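Local structure of malyl-CoA lyase/beta-methylmalyl-CoA lyase (Methylobacterium extorquens, 5UGR) at residues H14-V20 with S34-F40; M28-S34 with L66-K71; Q210-L214 with A247-E251; A242-A246 with E266-P270. The protein belongs to the HpcH/HpaI aldolase/citrate lyase family, is built on a TIM barrel that carries a magnesium ion, and assembles from six chains. One frame throughout, in Å; residues are numbered along the deposited sequence. Where two conformers were deposited one is given.

How the contacts relate
A TIM barrel repeats one unit, strand then helix, eight times around a closed parallel sheet, and the four contacts sample that principle in the first and last units of the barrel. Contact 1 pairs strands 16-21 and 38-42; contact 2, about 10 Å away between centres, packs the intervening helix 25-32 against the loop into strand 72-76, and the two share Ser-34. Contacts 3 and 4, about 11 Å apart between centres, both use helix 235-248. Segments alternate along the chain within each pair. Contact 2 lies about 28 Å from contact 3 between centres, but Arg-15 of contact 1 touches Thr-269 and Phe-268 of contact 4, where strand 252-255 meets strand 16-21 and closes the barrel.

Contact 1 of 4, residues H14-V20 with S34-F40; sequences HRSELAV and SKADVIF
Phe-40 lays its ring over the backbone of Ala-19: with chi1 in the p well (74°), the ring centroid sits 4.0 Å from Ala-19 CA in a CH-pi contact, and Phe-40 CZ reaches Ala-19 CB at 3.4 Å. Strand 16-20 runs parallel to strand 38-40, their axes 4.6 Å apart and inclined by 23°. Glu-17 pairs with Val-38, Leu-18 with Ile-39 and Ala-19 with Phe-40. The backbone bonds are Val-38 N to Ser-16 O (3.0 Å), Leu-18 N to Val-38 O, Phe-40 N to Leu-18 O and Val-20 N to Phe-40 O (each 2.9 Å). Glu-17, Ala-19, Val-38 and Phe-40 share one face; on the other, Leu-18 CB meets Ala-36 CB at 3.8 Å. His-14 takes Val-38 CG2 over its ring, 3.7 Å from the centroid, and gives NE2 to Glu-17 OE2 at 2.8 Å. At the start of the pairing, Asp-37 N donates to Ser-16 OG (2.9 Å), an oxygen also bonded to Asn-265. Asp-37 OD2 accepts from Arg-15 N (2.9 Å) and forms a salt bridge with Arg-15 NE (2.8 Å). Strand 16-21, helix 25-32 and strand 38-42 make a beta-alpha-beta unit, the repeat of a TIM barrel. Lys-324 also pairs with Asp-37, so this buried carboxylate, just before strand 38-42, is balanced by two cations.

Contact 2 of 4, residues M28-S34 with L66-K71; sequences MEKSAAS and LDWGNK
Met-28 of helix 25-32 turns its carbonyl to the indole: Met-28 O lies 3.5 Å from Trp-68 CH2 and accepts from Ser-31 OG at 2.7 Å. Glu-29 CA meets Leu-66 CD1 at 3.7 Å, the CA-to-CB bond of Leu-66 (chi1 m, chi2 t) directed toward the helix. Ser-31, with chi1 p, brings OG to the edge of the indole, 3.4 Å from Trp-68 CZ3. Ala-32 loses the most surface to the loop (80 Å²): its CB rests over the six-membered ring of Trp-68, 3.9 Å from the centroid in a CH-pi contact, and 3.5 Å from Asp-67 O, with Ala-32 CA 4.9 Å from Trp-68 CA. Ser-34 OG donates to Ser-31 O at 2.9 Å. Lys-71 (chi4 p) binds the carbonyls at the C-terminal end of the helix, its NZ donating to Ala-32 O and Ser-34 O, both at 2.9 Å. Asp-67 OD1 accepts from Gly-69 N (3.0 Å) in an Asx turn, and Trp-68 to Lys-71 form a type II' turn. Trp-68 NE1 is held by Ala-62 O. The contact joins the barrel's first helix to the loop that leads from helix 52-65 into the third strand, 72-76, within the beta-alpha repeat of a TIM barrel.

Contact 3 of 4, residues Q210-L214 with A247-E251; sequences QNRML and ALGFE
Leu-248 (chi1 m, chi2 t), on the last turn of helix 235-248, points its CA-to-CB bond toward helix 207-220. Leu-248 CD1 lies 4.2 Å from Gln-210 CB, and Leu-248 CD2 is 3.6 Å from Asn-211 OD1; Asn-211 ND2 bonds to Leu-207 O. Leu-248 CB meets Leu-214 CD2 at 4.1 Å, and Leu-214 CD2 also comes within 3.3 Å of Leu-248 O. Gly-249 then ends the helix in a Schellman motif with phi 122°, its C atom 3.7 Å from Leu-214 CD1. A side chain here would collide with the preceding carbonyl oxygen and crowd Leu-214. Phe-250 takes up an extended backbone (phi -65°, psi 150°) and, with chi1 m, lodges its ring against one turn of the opposing helix. Phe-250 CZ is 3.5 Å from Gln-210 O, which lies at the ring edge, CE1 of Phe-250 is 3.9 Å from Leu-214 CB, and CE2 of Phe-250 is 3.7 Å from Met-213 CE. Gln-210 turns its NE2 to Asp-226. Beyond the contact, Glu-251 pairs with Lys-317 and with Arg-173 of a second subunit. The Schellman-capped helix, with Phe-250 packed on its neighbour just ahead of strand 252-255, illustrates the alpha-to-beta connection of a TIM barrel.

Contact 4 of 4, residues A242-A246 with E266-P270; sequences ARRCA and EVFTP
Apolar packing dominates where residues 242-246 of helix 235-248 meet residues 266-270, burying 267 Å² in all. The backbones approach most closely at Arg-243 and Val-267, CA atoms 6.2 Å apart, and at Ala-246 and Phe-268, CA atoms 6.6 Å apart. Two alanines a turn apart, Ala-242 and Ala-246, face the partner and give it a small-residue surface. Val-267 (chi1 t) points into it, its CG1 lying 3.9 Å from Ala-242 CB and 4.0 Å from Ala-246 CB. Its other methyl, Val-267 CG2, touches Arg-243 CG at 3.9 Å. Phe-268, chi1 m and chi2 -79°, carries its ring across the same pair: CE2 of Phe-268 is 3.9 Å from Ala-242 CB, and CE1 of Phe-268 is 3.6 Å from Ala-246 CB. Ala-242 O packs 3.5 Å from Phe-268 CZ. Cys-245, with chi1 p, makes a sulfur-aromatic contact, its SG at the ring edge, 5.1 Å from the Phe-268 centroid and 3.8 Å from Phe-268 CZ. Arg-175 of a second subunit bonds to Val-267 O and packs on Ala-246. Lys-253 of strand 252-255 touches both Ala-242 and Phe-268, placing this packing of helices 235-248 and 259-268 beside the last barrel strand.

Contact 1 of 4, residues H14-V20 with S34-F40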
# COMPACT_ATOMS: atom_id res chain seq x y z
N HIS A 14 31.77 0.20 -13.58
CA HIS A 14 30.83 -0.61 -14.35
C HIS A 14 30.54 0.01 -15.72
O HIS A 14 29.39 0.17 -16.13
CB HIS A 14 29.56 -0.73 -13.49
CG HIS A 14 28.63 -1.81 -13.89
ND1 HIS A 14 27.74 -2.36 -13.00
CD2 HIS A 14 28.44 -2.44 -15.06
CE1 HIS A 14 27.06 -3.31 -13.60
NE2 HIS A 14 27.45 -3.35 -14.86
N ARG A 15 31.58 0.38 -16.45
CA ARG A 15 31.41 0.97 -17.78
C ARG A 15 30.98 -0.03 -18.86
O ARG A 15 30.21 0.29 -19.78
CB ARG A 15 32.71 1.66 -18.22
CG ARG A 15 33.21 2.76 -17.31
CD ARG A 15 34.63 3.12 -17.60
NE ARG A 15 35.52 1.99 -17.47
CZ ARG A 15 36.76 1.94 -17.96
NH1 ARG A 15 37.30 2.98 -18.61
NH2 ARG A 15 37.48 0.86 -17.80
N SER A 16 31.55 -1.22 -18.76
CA SER A 16 31.40 -2.29 -19.72
C SER A 16 31.03 -3.56 -19.00
O SER A 16 31.62 -3.91 -17.96
CB SER A 16 32.70 -2.48 -20.52
OG SER A 16 33.83 -2.65 -19.69
N GLU A 17 30.02 -4.25 -19.56
CA GLU A 17 29.53 -5.51 -18.96
C GLU A 17 29.50 -6.55 -20.05
O GLU A 17 28.63 -6.50 -20.94
CB GLU A 17 28.16 -5.27 -18.33
CG GLU A 17 27.48 -6.50 -17.76
CD GLU A 17 26.23 -6.19 -16.94
OE1 GLU A 17 25.46 -7.14 -16.59
OE2 GLU A 17 26.02 -4.98 -16.62
N LEU A 18 30.46 -7.49 -19.99
CA LEU A 18 30.61 -8.48 -21.06
C LEU A 18 29.86 -9.75 -20.71
O LEU A 18 30.06 -10.32 -19.63
CB LEU A 18 32.09 -8.81 -21.25
CG LEU A 18 32.45 -9.88 -22.25
CD1 LEU A 18 32.19 -9.38 -23.65
CD2 LEU A 18 33.91 -10.28 -22.11
N ALA A 19 29.02 -10.20 -21.64
CA ALA A 19 28.28 -11.43 -21.56
C ALA A 19 29.06 -12.57 -22.17
O ALA A 19 29.47 -12.48 -23.32
CB ALA A 19 26.99 -11.28 -22.32
N VAL A 20 29.23 -13.65 -21.41
CA VAL A 20 30.01 -14.80 -21.91
C VAL A 20 29.23 -16.10 -21.65
O VAL A 20 29.00 -16.43 -20.50
CB VAL A 20 31.39 -14.89 -21.26
CG1 VAL A 20 32.22 -16.00 -21.95
CG2 VAL A 20 32.14 -13.58 -21.25
N SER A 34 40.30 -9.89 -21.03
CA SER A 34 39.71 -8.74 -21.69
C SER A 34 39.78 -7.51 -20.79
O SER A 34 40.13 -7.56 -19.62
CB SER A 34 38.27 -9.00 -22.10
OG SER A 34 37.43 -8.93 -20.97
N LYS A 35 39.40 -6.40 -21.42
CA LYS A 35 39.31 -5.10 -20.77
C LYS A 35 37.94 -4.75 -20.20
O LYS A 35 37.70 -3.61 -19.77
CB LYS A 35 39.81 -4.01 -21.71
CG LYS A 35 41.30 -4.13 -22.06
CD LYS A 35 41.69 -3.06 -23.04
CE LYS A 35 43.13 -3.29 -23.48
NZ LYS A 35 43.55 -2.17 -24.38
N ALA A 36 37.05 -5.72 -20.11
CA ALA A 36 35.72 -5.47 -19.52
C ALA A 36 35.86 -5.19 -18.05
O ALA A 36 36.66 -5.82 -17.35
CB ALA A 36 34.85 -6.68 -19.70
N ASP A 37 35.01 -4.29 -17.55
CA ASP A 37 34.96 -4.01 -16.10
C ASP A 37 34.25 -5.10 -15.34
O ASP A 37 34.61 -5.44 -14.21
CB ASP A 37 34.25 -2.70 -15.83
CG ASP A 37 35.01 -1.44 -16.34
OD1 ASP A 37 36.26 -1.50 -16.48
OD2 ASP A 37 34.35 -0.37 -16.48
N VAL A 38 33.15 -5.57 -15.93
CA VAL A 38 32.26 -6.54 -15.31
C VAL A 38 32.06 -7.65 -16.34
O VAL A 38 31.89 -7.36 -17.52
CB VAL A 38 30.86 -5.89 -15.01
CG1 VAL A 38 29.89 -6.90 -14.44
CG2 VAL A 38 30.99 -4.70 -14.06
N ILE A 39 32.09 -8.90 -15.90
CA ILE A 39 31.77 -10.03 -16.77
C ILE A 39 30.68 -10.85 -16.12
O ILE A 39 30.77 -11.15 -14.92
CB ILE A 39 33.02 -10.96 -17.02
CG1 ILE A 39 34.06 -10.18 -17.83
CG2 ILE A 39 32.58 -12.25 -17.75
CD1 ILE A 39 35.35 -10.95 -18.10
N PHE A 40 29.66 -11.21 -16.90
CA PHE A 40 28.77 -12.26 -16.43
C PHE A 40 28.92 -13.50 -17.26
O PHE A 40 28.97 -13.45 -18.49
CB PHE A 40 27.28 -11.82 -16.27
CG PHE A 40 26.49 -11.64 -17.53
CD1 PHE A 40 25.91 -12.71 -18.19
CD2 PHE A 40 26.14 -10.36 -17.95
CE1 PHE A 40 25.08 -12.50 -19.28
CE2 PHE A 40 25.31 -10.14 -19.02
CZ PHE A 40 24.76 -11.25 -19.69

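Contact 2 of 4, residues M28-S34 with L66-K71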
# COMPACT_ATOMS: atom_id res chain seq x y z
N MET A 28 35.20 -18.30 -22.48
CA MET A 28 35.46 -17.85 -21.09
C MET A 28 36.91 -17.56 -20.81
O MET A 28 37.26 -16.53 -20.20
CB MET A 28 34.90 -18.77 -20.00
CG MET A 28 33.39 -18.82 -20.02
SD MET A 28 32.65 -19.64 -18.59
CE MET A 28 32.94 -21.35 -19.02
N GLU A 29 37.77 -18.45 -21.28
CA GLU A 29 39.22 -18.21 -21.11
C GLU A 29 39.69 -16.91 -21.77
O GLU A 29 40.43 -16.13 -21.16
CB GLU A 29 40.05 -19.42 -21.59
CG GLU A 29 41.56 -19.22 -21.36
CD GLU A 29 42.34 -20.51 -21.44
OE1 GLU A 29 43.45 -20.57 -20.82
OE2 GLU A 29 41.86 -21.46 -22.14
N LYS A 30 39.28 -16.69 -23.01
CA LYS A 30 39.65 -15.49 -23.73
C LYS A 30 39.11 -14.28 -22.98
O LYS A 30 39.79 -13.26 -22.88
CB LYS A 30 39.08 -15.55 -25.14
CG LYS A 30 39.39 -14.37 -26.05
CD LYS A 30 39.03 -14.72 -27.51
CE LYS A 30 39.02 -13.51 -28.44
NZ LYS A 30 37.96 -12.49 -28.14
N SER A 31 37.91 -14.39 -22.39
CA SER A 31 37.31 -13.20 -21.69
C SER A 31 38.04 -12.77 -20.45
O SER A 31 38.02 -11.60 -20.08
CB SER A 31 35.85 -13.45 -21.35
OG SER A 31 35.67 -14.32 -20.24
N ALA A 32 38.77 -13.71 -19.82
CA ALA A 32 39.44 -13.38 -18.58
C ALA A 32 40.55 -12.36 -18.78
O ALA A 32 40.84 -11.61 -17.84
CB ALA A 32 40.01 -14.63 -17.92
N ALA A 33 41.11 -12.29 -19.98
CA ALA A 33 42.15 -11.33 -20.29
C ALA A 33 41.63 -10.03 -20.93
O ALA A 33 42.42 -9.18 -21.33
CB ALA A 33 43.16 -11.98 -21.24
N SER A 34 40.30 -9.89 -21.03
CA SER A 34 39.71 -8.74 -21.69
C SER A 34 39.78 -7.51 -20.79
O SER A 34 40.13 -7.56 -19.62
CB SER A 34 38.27 -9.00 -22.10
OG SER A 34 37.43 -8.93 -20.97
N LEU A 66 40.62 -19.72 -13.60
CA LEU A 66 41.13 -18.72 -14.52
C LEU A 66 41.50 -17.48 -13.74
O LEU A 66 41.08 -17.27 -12.59
CB LEU A 66 40.05 -18.36 -15.56
CG LEU A 66 39.71 -19.48 -16.53
CD1 LEU A 66 38.66 -19.09 -17.57
CD2 LEU A 66 40.95 -20.07 -17.23
N ASP A 67 42.31 -16.65 -14.35
CA ASP A 67 42.73 -15.41 -13.72
C ASP A 67 41.88 -14.25 -14.22
O ASP A 67 42.12 -13.71 -15.30
CB ASP A 67 44.21 -15.17 -14.06
CG ASP A 67 44.78 -13.90 -13.44
OD1 ASP A 67 44.08 -13.12 -12.74
OD2 ASP A 67 46.00 -13.69 -13.62
N TRP A 68 40.95 -13.82 -13.36
CA TRP A 68 40.01 -12.78 -13.72
C TRP A 68 40.50 -11.39 -13.27
O TRP A 68 39.77 -10.36 -13.39
CB TRP A 68 38.63 -13.07 -13.08
CG TRP A 68 38.03 -14.38 -13.56
CD1 TRP A 68 38.01 -15.54 -12.87
CD2 TRP A 68 37.42 -14.64 -14.80
NE1 TRP A 68 37.44 -16.51 -13.60
CE2 TRP A 68 37.06 -15.99 -14.81
CE3 TRP A 68 37.15 -13.87 -15.93
CZ2 TRP A 68 36.38 -16.59 -15.86
CZ3 TRP A 68 36.49 -14.47 -16.99
CH2 TRP A 68 36.12 -15.84 -16.95
N GLY A 69 41.69 -11.31 -12.71
CA GLY A 69 42.10 -10.02 -12.20
C GLY A 69 41.17 -9.43 -11.16
O GLY A 69 40.67 -10.16 -10.30
N ASN A 70 40.99 -8.09 -11.22
CA ASN A 70 40.11 -7.41 -10.34
C ASN A 70 38.74 -7.16 -10.97
O ASN A 70 38.00 -6.29 -10.50
CB ASN A 70 40.72 -6.10 -9.87
CG ASN A 70 39.98 -5.47 -8.70
OD1 ASN A 70 39.83 -4.20 -8.67
ND2 ASN A 70 39.51 -6.24 -7.77
N LYS A 71 38.41 -7.91 -12.03
CA LYS A 71 37.06 -7.77 -12.65
C LYS A 71 35.97 -8.10 -11.66
O LYS A 71 36.13 -8.94 -10.78
CB LYS A 71 36.95 -8.66 -13.90
CG LYS A 71 37.87 -8.19 -15.05
CD LYS A 71 37.71 -9.22 -16.14
CE LYS A 71 38.49 -8.92 -17.36
NZ LYS A 71 39.93 -8.98 -17.09

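Contact 3 of 4, residues Q210-L214 with A247-E251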
# COMPACT_ATOMS: atom_id res chain seq x y z
N GLN A 210 14.14 3.44 -20.58
CA GLN A 210 15.44 3.86 -20.02
C GLN A 210 15.31 4.90 -18.92
O GLN A 210 15.94 4.81 -17.89
CB GLN A 210 16.35 4.37 -21.14
CG GLN A 210 16.89 3.21 -22.01
CD GLN A 210 17.80 3.71 -23.10
OE1 GLN A 210 17.61 4.79 -23.65
NE2 GLN A 210 18.81 2.94 -23.44
N ASN A 211 14.44 5.89 -19.15
CA ASN A 211 14.27 6.94 -18.17
C ASN A 211 13.60 6.39 -16.92
O ASN A 211 13.96 6.76 -15.80
CB ASN A 211 13.47 8.12 -18.70
CG ASN A 211 14.33 9.12 -19.52
OD1 ASN A 211 14.85 10.11 -18.99
ND2 ASN A 211 14.48 8.85 -20.81
N ARG A 212 12.58 5.55 -17.06
CA ARG A 212 11.93 5.02 -15.85
C ARG A 212 12.87 4.19 -15.03
O ARG A 212 12.90 4.33 -13.80
CB ARG A 212 10.66 4.26 -16.18
CG ARG A 212 9.85 3.95 -14.92
CD ARG A 212 8.50 3.33 -15.29
NE ARG A 212 7.85 2.85 -14.08
CZ ARG A 212 6.72 2.19 -14.06
NH1 ARG A 212 6.08 1.89 -15.21
NH2 ARG A 212 6.31 1.73 -12.89
N MET A 213 13.64 3.33 -15.70
CA MET A 213 14.63 2.55 -14.94
C MET A 213 15.72 3.40 -14.32
O MET A 213 16.08 3.17 -13.15
CB MET A 213 15.25 1.46 -15.83
CG MET A 213 15.99 0.38 -15.05
SD MET A 213 17.03 -0.69 -16.04
CE MET A 213 18.46 0.38 -16.18
N LEU A 214 16.17 4.40 -15.06
CA LEU A 214 17.15 5.36 -14.54
C LEU A 214 16.67 6.03 -13.25
O LEU A 214 17.41 6.12 -12.26
CB LEU A 214 17.45 6.41 -15.58
CG LEU A 214 18.31 7.62 -15.14
CD1 LEU A 214 19.75 7.27 -15.20
CD2 LEU A 214 17.96 8.84 -15.89
N ALA A 247 24.14 10.27 -21.61
CA ALA A 247 23.68 11.65 -21.42
C ALA A 247 22.60 11.74 -20.36
O ALA A 247 22.50 12.74 -19.66
CB ALA A 247 23.21 12.25 -22.72
N LEU A 248 21.76 10.72 -20.29
CA LEU A 248 20.72 10.64 -19.23
C LEU A 248 21.25 10.41 -17.83
O LEU A 248 20.55 10.65 -16.83
CB LEU A 248 19.79 9.51 -19.47
CG LEU A 248 18.92 9.52 -20.63
CD1 LEU A 248 18.12 8.20 -20.71
CD2 LEU A 248 17.96 10.75 -20.59
N GLY A 249 22.43 9.80 -17.75
CA GLY A 249 22.96 9.37 -16.46
C GLY A 249 23.26 7.89 -16.33
O GLY A 249 23.57 7.44 -15.21
N PHE A 250 23.10 7.10 -17.40
CA PHE A 250 23.51 5.70 -17.30
C PHE A 250 25.02 5.60 -17.09
O PHE A 250 25.78 6.46 -17.57
CB PHE A 250 23.15 4.92 -18.56
CG PHE A 250 21.72 4.44 -18.64
CD1 PHE A 250 20.64 5.34 -18.65
CD2 PHE A 250 21.45 3.10 -18.57
CE1 PHE A 250 19.32 4.88 -18.66
CE2 PHE A 250 20.15 2.64 -18.59
CZ PHE A 250 19.07 3.54 -18.63
N GLU A 251 25.43 4.55 -16.40
CA GLU A 251 26.81 4.38 -15.97
C GLU A 251 27.60 3.39 -16.77
O GLU A 251 28.83 3.37 -16.65
CB GLU A 251 26.70 3.87 -14.49
CG GLU A 251 27.92 3.76 -13.76
CD GLU A 251 27.64 3.72 -12.28
OE1 GLU A 251 28.56 3.18 -11.66
OE2 GLU A 251 26.58 4.31 -11.85

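Contact 4 of 4, residues A242-A246 with E266-P270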
# COMPACT_ATOMS: atom_id res chain seq x y z
N ALA A 242 25.13 4.34 -26.84
CA ALA A 242 25.85 4.49 -25.58
C ALA A 242 25.88 5.95 -25.13
O ALA A 242 25.62 6.20 -23.93
CB ALA A 242 27.25 3.94 -25.70
N ARG A 243 26.24 6.87 -26.03
CA ARG A 243 26.29 8.25 -25.64
C ARG A 243 24.93 8.80 -25.28
O ARG A 243 24.82 9.68 -24.41
CB ARG A 243 26.95 9.09 -26.73
CG ARG A 243 28.46 8.87 -26.82
CD ARG A 243 29.08 9.57 -28.05
NE ARG A 243 30.53 9.50 -27.97
CZ ARG A 243 31.37 9.70 -28.99
NH1 ARG A 243 32.67 9.57 -28.74
NH2 ARG A 243 30.94 10.02 -30.21
N ARG A 244 23.88 8.30 -25.93
CA ARG A 244 22.52 8.76 -25.64
C ARG A 244 22.12 8.37 -24.20
O ARG A 244 21.69 9.22 -23.39
CB ARG A 244 21.51 8.23 -26.66
CG ARG A 244 20.10 8.59 -26.33
CD ARG A 244 19.05 8.28 -27.40
NE ARG A 244 18.89 6.86 -27.65
CZ ARG A 244 19.44 6.17 -28.66
NH1 ARG A 244 20.20 6.75 -29.58
NH2 ARG A 244 19.18 4.89 -28.76
N CYS A 245 22.32 7.10 -23.80
CA CYS A 245 21.96 6.76 -22.43
C CYS A 245 22.93 7.35 -21.43
O CYS A 245 22.53 7.69 -20.32
CB CYS A 245 21.78 5.28 -22.27
SG CYS A 245 23.21 4.26 -22.30
N ALA A 246 24.20 7.49 -21.80
CA ALA A 246 25.15 8.17 -20.88
C ALA A 246 24.69 9.59 -20.59
O ALA A 246 24.86 10.08 -19.45
CB ALA A 246 26.54 8.17 -21.48
N GLU A 266 35.15 3.77 -23.33
CA GLU A 266 35.44 5.16 -23.69
C GLU A 266 34.25 6.08 -23.35
O GLU A 266 34.42 7.15 -22.78
CB GLU A 266 35.74 5.28 -25.19
CG GLU A 266 35.98 6.74 -25.62
CD GLU A 266 36.86 6.87 -26.87
OE1 GLU A 266 36.52 6.25 -27.92
OE2 GLU A 266 37.89 7.60 -26.81
N VAL A 267 33.02 5.65 -23.71
CA VAL A 267 31.87 6.52 -23.55
C VAL A 267 31.58 6.78 -22.07
O VAL A 267 31.29 7.93 -21.71
CB VAL A 267 30.63 5.90 -24.22
CG1 VAL A 267 29.35 6.58 -23.77
CG2 VAL A 267 30.78 5.99 -25.73
N PHE A 268 31.68 5.74 -21.22
CA PHE A 268 31.24 5.84 -19.84
C PHE A 268 32.35 6.21 -18.84
O PHE A 268 32.11 6.23 -17.63
CB PHE A 268 30.53 4.54 -19.41
CG PHE A 268 29.24 4.29 -20.16
CD1 PHE A 268 28.09 4.96 -19.80
CD2 PHE A 268 29.20 3.46 -21.24
CE1 PHE A 268 26.91 4.74 -20.49
CE2 PHE A 268 28.03 3.24 -21.93
CZ PHE A 268 26.88 3.91 -21.59
N THR A 269 33.55 6.50 -19.34
CA THR A 269 34.55 7.16 -18.51
C THR A 269 33.98 8.54 -18.08
O THR A 269 33.55 9.31 -18.92
CB THR A 269 35.82 7.27 -19.32
OG1 THR A 269 36.35 5.95 -19.51
CG2 THR A 269 36.88 8.10 -18.56
N PRO A 270 34.01 8.86 -16.77
CA PRO A 270 33.53 10.21 -16.39
C PRO A 270 34.42 11.32 -16.92
O PRO A 270 35.62 11.09 -17.13
CB PRO A 270 33.54 10.18 -14.85
CG PRO A 270 34.41 9.03 -14.48
CD PRO A 270 34.38 8.05 -15.62